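Local coordinates for gSG7 salivary protein (Anopheles stephensi, PDB 6XMB) that inhibits the host kallikrein-kinin system by preventing reciprocal activation of factor XII and prekallikrein, and weakly inhibits the alternative complement pathway, at residues M12-F15 and R16-F20; N38-R41 and N42-L46. All blocks are in the same frame, centred on the assembly; numbering follows the deposited sequence.

Interaction 1. Residues M12-F15 and R16-F20; sequences MKVF and RAIDF
Ile18 CD1 is the atom on which two hydrophobic side chains of the preceding turn converge. It lies 4.2 Å from Val14 CG1, four residues back, and 4.2 Å from Phe15 CD1, three residues back, meeting the phenyl ring obliquely. With CG1 anti to the carbonyl carbon (chi1 -75°), Ile18 reaches back along the helix, and its CG1 settles 3.5 Å from the carbonyl O of Val14. On another side of the same turn, Arg16 is extended through its first two torsions and then bends at chi3 (57°), which brings the guanidinium back over the preceding residues. Lys13 CA and the carbonyl O of Met12 both lie over one face of that flat group, and Arg16 NH2 is 3.8 Å from Lys13 CG. The ammonium of Lys13 turns elsewhere, NZ remaining 5.8 Å from Arg16 NH2, so the two like charges do not meet directly.

Beneath these side chains runs the ordinary i to i+4 ladder. Asp19 N gives a nearly straight bond to Phe15 O (3.0 Å, 176°), and Arg16 N binds Met12 O, while the bond from Ile18 N to Val14 O is weak. The result is an amphipathic turn of the long helix 6-49. Its apolar side meets the second subunit, where Val14 packs on Met65 of helix 59-80 and Phe15 on Arg41 of helix 6-49, both of that neighbouring chain.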
ATOM      1  N   MET A  12       4.994   5.839 -23.081  1.00 44.96           N
ATOM      2  CA  MET A  12       4.639   6.687 -21.954  1.00 45.05           C
ATOM      3  C   MET A  12       3.214   6.430 -21.497  1.00 41.62           C
ATOM      4  O   MET A  12       2.872   6.728 -20.354  1.00 40.61           O
ATOM      5  CB  MET A  12       4.772   8.160 -22.324  1.00 49.29           C
ATOM      6  CG  MET A  12       6.147   8.649 -22.737  1.00 54.07           C
ATOM      7  SD  MET A  12       6.127  10.473 -22.759  1.00 66.65           S
ATOM      8  CE  MET A  12       5.124  10.714 -21.238  1.00 54.02           C
ATOM      9  N   LYS A  13       2.373   5.947 -22.404  1.00 47.98           N
ATOM     10  CA  LYS A  13       1.020   5.557 -22.064  1.00 43.80           C
ATOM     11  C   LYS A  13       1.026   4.408 -21.068  1.00 43.20           C
ATOM     12  O   LYS A  13       0.290   4.437 -20.069  1.00 39.92           O
ATOM     13  CB  LYS A  13       0.282   5.180 -23.344  1.00 46.19           C
ATOM     14  CG  LYS A  13      -1.209   4.964 -23.216  1.00 47.36           C
ATOM     15  CD  LYS A  13      -1.551   3.520 -23.532  1.00 45.25           C
ATOM     16  CE  LYS A  13      -2.976   3.411 -24.054  1.00 50.79           C
ATOM     17  NZ  LYS A  13      -3.117   4.081 -25.373  1.00 55.11           N
ATOM     18  N   VAL A  14       1.885   3.407 -21.293  1.00 44.06           N
ATOM     19  CA  VAL A  14       1.995   2.305 -20.339  1.00 39.06           C
ATOM     20  C   VAL A  14       2.527   2.807 -19.005  1.00 39.44           C
ATOM     21  O   VAL A  14       2.098   2.356 -17.937  1.00 36.99           O
ATOM     22  CB  VAL A  14       2.884   1.176 -20.901  1.00 40.55           C
ATOM     23  CG1 VAL A  14       3.144   0.144 -19.841  1.00 37.41           C
ATOM     24  CG2 VAL A  14       2.223   0.540 -22.110  1.00 40.57           C
ATOM     25  N   PHE A  15       3.460   3.753 -19.029  1.00 38.81           N
ATOM     26  CA  PHE A  15       3.967   4.220 -17.744  1.00 41.11           C
ATOM     27  C   PHE A  15       2.991   5.148 -17.038  1.00 41.12           C
ATOM     28  O   PHE A  15       2.993   5.193 -15.807  1.00 40.98           O
ATOM     29  CB  PHE A  15       5.329   4.866 -17.915  1.00 42.77           C
ATOM     30  CG  PHE A  15       6.394   3.852 -18.091  1.00 44.82           C
ATOM     31  CD1 PHE A  15       6.912   3.190 -16.994  1.00 41.77           C
ATOM     32  CD2 PHE A  15       6.814   3.484 -19.357  1.00 43.22           C
ATOM     33  CE1 PHE A  15       7.862   2.217 -17.161  1.00 41.39           C
ATOM     34  CE2 PHE A  15       7.769   2.516 -19.508  1.00 44.80           C
ATOM     35  CZ  PHE A  15       8.292   1.887 -18.407  1.00 42.11           C
ATOM     36  N   ARG A  16       2.143   5.864 -17.777  1.00 39.56           N
ATOM     37  CA  ARG A  16       1.080   6.644 -17.135  1.00 40.52           C
ATOM     38  C   ARG A  16       0.181   5.731 -16.292  1.00 35.16           C
ATOM     39  O   ARG A  16      -0.092   6.014 -15.119  1.00 35.84           O
ATOM     40  CB  ARG A  16       0.276   7.395 -18.205  1.00 39.55           C
ATOM     41  CG  ARG A  16      -0.856   8.291 -17.682  1.00 43.70           C
ATOM     42  CD  ARG A  16      -1.139   9.450 -18.679  1.00 48.70           C
ATOM     43  NE  ARG A  16      -1.478   8.947 -20.007  1.00 49.14           N
ATOM     44  CZ  ARG A  16      -0.779   9.171 -21.119  1.00 51.88           C
ATOM     45  NH1 ARG A  16       0.309   9.929 -21.113  1.00 52.36           N
ATOM     46  NH2 ARG A  16      -1.180   8.638 -22.261  1.00 53.48           N
ATOM     47  N   ALA A  17      -0.243   4.605 -16.865  1.00 41.59           N
ATOM     48  CA  ALA A  17      -1.139   3.688 -16.173  1.00 37.74           C
ATOM     49  C   ALA A  17      -0.483   3.064 -14.948  1.00 37.11           C
ATOM     50  O   ALA A  17      -1.173   2.681 -13.995  1.00 39.34           O
ATOM     51  CB  ALA A  17      -1.595   2.593 -17.136  1.00 34.05           C
ATOM     52  N   ILE A  18       0.838   2.962 -14.943  1.00 37.47           N
ATOM     53  CA  ILE A  18       1.539   2.392 -13.800  1.00 37.13           C
ATOM     54  C   ILE A  18       1.632   3.412 -12.683  1.00 39.83           C
ATOM     55  O   ILE A  18       1.400   3.096 -11.507  1.00 38.25           O
ATOM     56  CB  ILE A  18       2.935   1.896 -14.221  1.00 34.94           C
ATOM     57  CG1 ILE A  18       2.829   0.594 -15.010  1.00 34.44           C
ATOM     58  CG2 ILE A  18       3.819   1.746 -13.014  1.00 38.19           C
ATOM     59  CD1 ILE A  18       4.144   0.240 -15.795  1.00 34.53           C
ATOM     60  N   ASP A  19       2.000   4.641 -13.046  1.00 33.27           N
ATOM     61  CA  ASP A  19       1.898   5.786 -12.145  1.00 37.33           C
ATOM     62  C   ASP A  19       0.495   5.896 -11.539  1.00 35.92           C
ATOM     63  O   ASP A  19       0.350   6.142 -10.338  1.00 32.93           O
ATOM     64  CB  ASP A  19       2.264   7.062 -12.929  1.00 41.28           C
ATOM     65  CG  ASP A  19       2.628   8.251 -12.019  1.00 46.78           C
ATOM     66  OD1 ASP A  19       2.949   8.046 -10.822  1.00 45.66           O
ATOM     67  OD2 ASP A  19       2.597   9.406 -12.524  1.00 49.80           O
ATOM     68  N   PHE A  20      -0.551   5.739 -12.358  1.00 40.17           N
ATOM     69  CA  PHE A  20      -1.907   5.776 -11.821  1.00 39.35           C
ATOM     70  C   PHE A  20      -2.166   4.584 -10.907  1.00 36.36           C
ATOM     71  O   PHE A  20      -2.876   4.725  -9.902  1.00 34.97           O
ATOM     72  CB  PHE A  20      -2.941   5.813 -12.941  1.00 36.93           C
ATOM     73  CG  PHE A  20      -4.343   6.077 -12.459  1.00 39.89           C
ATOM     74  CD1 PHE A  20      -4.633   7.205 -11.704  1.00 42.35           C
ATOM     75  CD2 PHE A  20      -5.384   5.214 -12.781  1.00 42.44           C
ATOM     76  CE1 PHE A  20      -5.933   7.461 -11.256  1.00 46.22           C
ATOM     77  CE2 PHE A  20      -6.693   5.466 -12.330  1.00 43.04           C
ATOM     78  CZ  PHE A  20      -6.963   6.582 -11.569  1.00 43.63           C
TER

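Interaction 2. Residues N38-R41 and N42-L46; sequences NQLR and NPLYL
Arg41 lays its CG over one face of the Tyr45 ring, a CH-pi contact 3.9 Å from the Tyr45 ring centroid; the guanidinium lies beyond, its plane nearly parallel to the ring (9°) but not stacked on it. CG stands anti to the backbone N of Arg41 (chi1 -180°), which carries the aliphatic stem toward Tyr45 before the bend at chi3 turns the head to Asn42.

The polar bonding is a fork: Asn42 OD1 sits at the guanidinium edge, in its plane, accepting from Arg41 NH2 at 3.3 Å and more weakly from NE.

Apolar contact joins Leu40 and Leu44, whose side chains run side by side with their CD1 atoms 3.6 Å apart.

In the backbone, Pro43 lacks an amide hydrogen and kinks the helix after a wider pi-type turn; its CG rests 3.3 Å from Gln39 O. Regular bonding resumes with Leu44 N to Leu40 O and Tyr45 N to Arg41 O (2.8 Å).

Leu40 and Leu44 face helices 59-80 and 92-116, touching Val69, Ala110, Met65 and Thr113, and both also pack on Phe15 of the second subunit.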
ATOM      1  N   ASN A  38     -12.207   7.385  11.834  1.00 40.96           N
ATOM      2  CA  ASN A  38     -13.632   7.666  11.946  1.00 41.01           C
ATOM      3  C   ASN A  38     -14.373   6.602  12.742  1.00 40.69           C
ATOM      4  O   ASN A  38     -15.196   6.937  13.599  1.00 44.26           O
ATOM      5  CB  ASN A  38     -14.244   7.806  10.556  1.00 42.16           C
ATOM      6  CG  ASN A  38     -13.757   9.056   9.832  1.00 44.97           C
ATOM      7  OD1 ASN A  38     -13.359  10.031  10.461  1.00 46.98           O
ATOM      8  ND2 ASN A  38     -13.772   9.019   8.513  1.00 43.17           N
ATOM      9  N   GLN A  39     -14.132   5.319  12.451  1.00 44.97           N
ATOM     10  CA  GLN A  39     -14.861   4.232  13.103  1.00 44.14           C
ATOM     11  C   GLN A  39     -14.248   3.795  14.421  1.00 44.81           C
ATOM     12  O   GLN A  39     -14.903   3.080  15.182  1.00 46.39           O
ATOM     13  CB  GLN A  39     -14.938   3.010  12.196  1.00 41.99           C
ATOM     14  CG  GLN A  39     -15.265   3.324  10.769  1.00 41.80           C
ATOM     15  CD  GLN A  39     -16.683   3.781  10.605  1.00 47.30           C
ATOM     16  OE1 GLN A  39     -17.605   3.191  11.170  1.00 51.66           O
ATOM     17  NE2 GLN A  39     -16.874   4.856   9.850  1.00 52.79           N
ATOM     18  N   LEU A  40     -13.013   4.182  14.715  1.00 40.35           N
ATOM     19  CA  LEU A  40     -12.343   3.568  15.847  1.00 42.19           C
ATOM     20  C   LEU A  40     -11.763   4.611  16.784  1.00 44.55           C
ATOM     21  O   LEU A  40     -12.123   4.652  17.962  1.00 47.25           O
ATOM     22  CB  LEU A  40     -11.245   2.620  15.357  1.00 38.42           C
ATOM     23  CG  LEU A  40     -10.504   1.843  16.441  1.00 42.01           C
ATOM     24  CD1 LEU A  40     -11.465   0.936  17.165  1.00 40.74           C
ATOM     25  CD2 LEU A  40      -9.369   1.019  15.851  1.00 40.57           C
ATOM     26  N   ARG A  41     -10.860   5.451  16.280  1.00 40.58           N
ATOM     27  CA  ARG A  41     -10.211   6.430  17.143  1.00 43.96           C
ATOM     28  C   ARG A  41     -11.235   7.371  17.759  1.00 46.35           C
ATOM     29  O   ARG A  41     -11.289   7.537  18.983  1.00 49.89           O
ATOM     30  CB  ARG A  41      -9.162   7.211  16.352  1.00 45.41           C
ATOM     31  CG  ARG A  41      -8.412   8.264  17.165  1.00 49.15           C
ATOM     32  CD  ARG A  41      -7.698   9.255  16.240  1.00 50.47           C
ATOM     33  NE  ARG A  41      -8.645  10.187  15.632  1.00 52.49           N
ATOM     34  CZ  ARG A  41      -8.359  11.001  14.617  1.00 53.44           C
ATOM     35  NH1 ARG A  41      -7.149  10.997  14.081  1.00 53.01           N
ATOM     36  NH2 ARG A  41      -9.287  11.817  14.131  1.00 54.37           N
ATOM     37  N   ASN A  42     -12.082   7.973  16.932  1.00 44.80           N
ATOM     38  CA  ASN A  42     -12.967   9.016  17.445  1.00 47.64           C
ATOM     39  C   ASN A  42     -13.959   8.495  18.466  1.00 48.01           C
ATOM     40  O   ASN A  42     -14.020   9.066  19.573  1.00 49.68           O
ATOM     41  CB  ASN A  42     -13.674   9.718  16.284  1.00 45.98           C
ATOM     42  CG  ASN A  42     -12.758  10.645  15.528  1.00 49.59           C
ATOM     43  OD1 ASN A  42     -11.818  11.215  16.090  1.00 53.38           O
ATOM     44  ND2 ASN A  42     -13.030  10.816  14.242  1.00 48.58           N
ATOM     45  N   PRO A  43     -14.737   7.439  18.214  1.00 47.98           N
ATOM     46  CA  PRO A  43     -15.630   6.949  19.274  1.00 47.71           C
ATOM     47  C   PRO A  43     -14.894   6.508  20.530  1.00 50.78           C
ATOM     48  O   PRO A  43     -15.428   6.670  21.630  1.00 51.72           O
ATOM     49  CB  PRO A  43     -16.375   5.790  18.605  1.00 43.61           C
ATOM     50  CG  PRO A  43     -15.532   5.413  17.441  1.00 44.08           C
ATOM     51  CD  PRO A  43     -14.901   6.665  16.968  1.00 44.32           C
ATOM     52  N   LEU A  44     -13.667   5.987  20.420  1.00 50.96           N
ATOM     53  CA  LEU A  44     -12.933   5.622  21.631  1.00 51.10           C
ATOM     54  C   LEU A  44     -12.396   6.848  22.349  1.00 54.16           C
ATOM     55  O   LEU A  44     -12.193   6.812  23.564  1.00 54.71           O
ATOM     56  CB  LEU A  44     -11.784   4.676  21.300  1.00 48.58           C
ATOM     57  CG  LEU A  44     -12.140   3.203  21.120  1.00 47.18           C
ATOM     58  CD1 LEU A  44     -10.997   2.499  20.418  1.00 45.51           C
ATOM     59  CD2 LEU A  44     -12.395   2.549  22.474  1.00 46.90           C
ATOM     60  N   TYR A  45     -12.142   7.936  21.622  1.00 49.58           N
ATOM     61  CA  TYR A  45     -11.810   9.179  22.305  1.00 52.86           C
ATOM     62  C   TYR A  45     -12.978   9.668  23.143  1.00 55.78           C
ATOM     63  O   TYR A  45     -12.766  10.296  24.185  1.00 60.05           O
ATOM     64  CB  TYR A  45     -11.405  10.265  21.310  1.00 53.62           C
ATOM     65  CG  TYR A  45      -9.948  10.225  20.893  1.00 55.42           C
ATOM     66  CD1 TYR A  45      -9.012   9.497  21.622  1.00 56.83           C
ATOM     67  CD2 TYR A  45      -9.502  10.929  19.774  1.00 54.26           C
ATOM     68  CE1 TYR A  45      -7.663   9.463  21.239  1.00 56.34           C
ATOM     69  CE2 TYR A  45      -8.165  10.905  19.394  1.00 56.23           C
ATOM     70  CZ  TYR A  45      -7.257  10.173  20.127  1.00 56.57           C
ATOM     71  OH  TYR A  45      -5.941  10.150  19.745  1.00 58.91           O
ATOM     72  N   LEU A  46     -14.212   9.401  22.699  1.00 57.60           N
ATOM     73  CA  LEU A  46     -15.388   9.778  23.477  1.00 59.11           C
ATOM     74  C   LEU A  46     -15.419   9.030  24.797  1.00 61.50           C
ATOM     75  O   LEU A  46     -15.589   9.633  25.864  1.00 65.45           O
ATOM     76  CB  LEU A  46     -16.663   9.501  22.682  1.00 57.76           C
ATOM     77  CG  LEU A  46     -16.855  10.281  21.370  1.00 58.08           C
ATOM     78  CD1 LEU A  46     -18.104   9.811  20.633  1.00 58.18           C
ATOM     79  CD2 LEU A  46     -16.943  11.766  21.628  1.00 60.72           C
TER

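Overall arrangement
Both interactions are local turns of helix 6-49, placed on opposite sides of the chain's centre, with their own centres about 38 Å apart. Interaction 1 lies farther from that centre; interaction 2 is flanked by helices 59-80 and 92-116 of its own chain. Each is partly buried, combining an apolar side with an arginine bent at chi3. In 12-20 the guanidinium folds back over backbone atoms, whereas in 38-46 it stands alongside the amide of Asn42 and bonds to it, and a proline interrupts the regular ladder. In the assembly, the apolar side of interaction 1 packs on interaction 2 of the second subunit, and Met12 meets Tyr45 there.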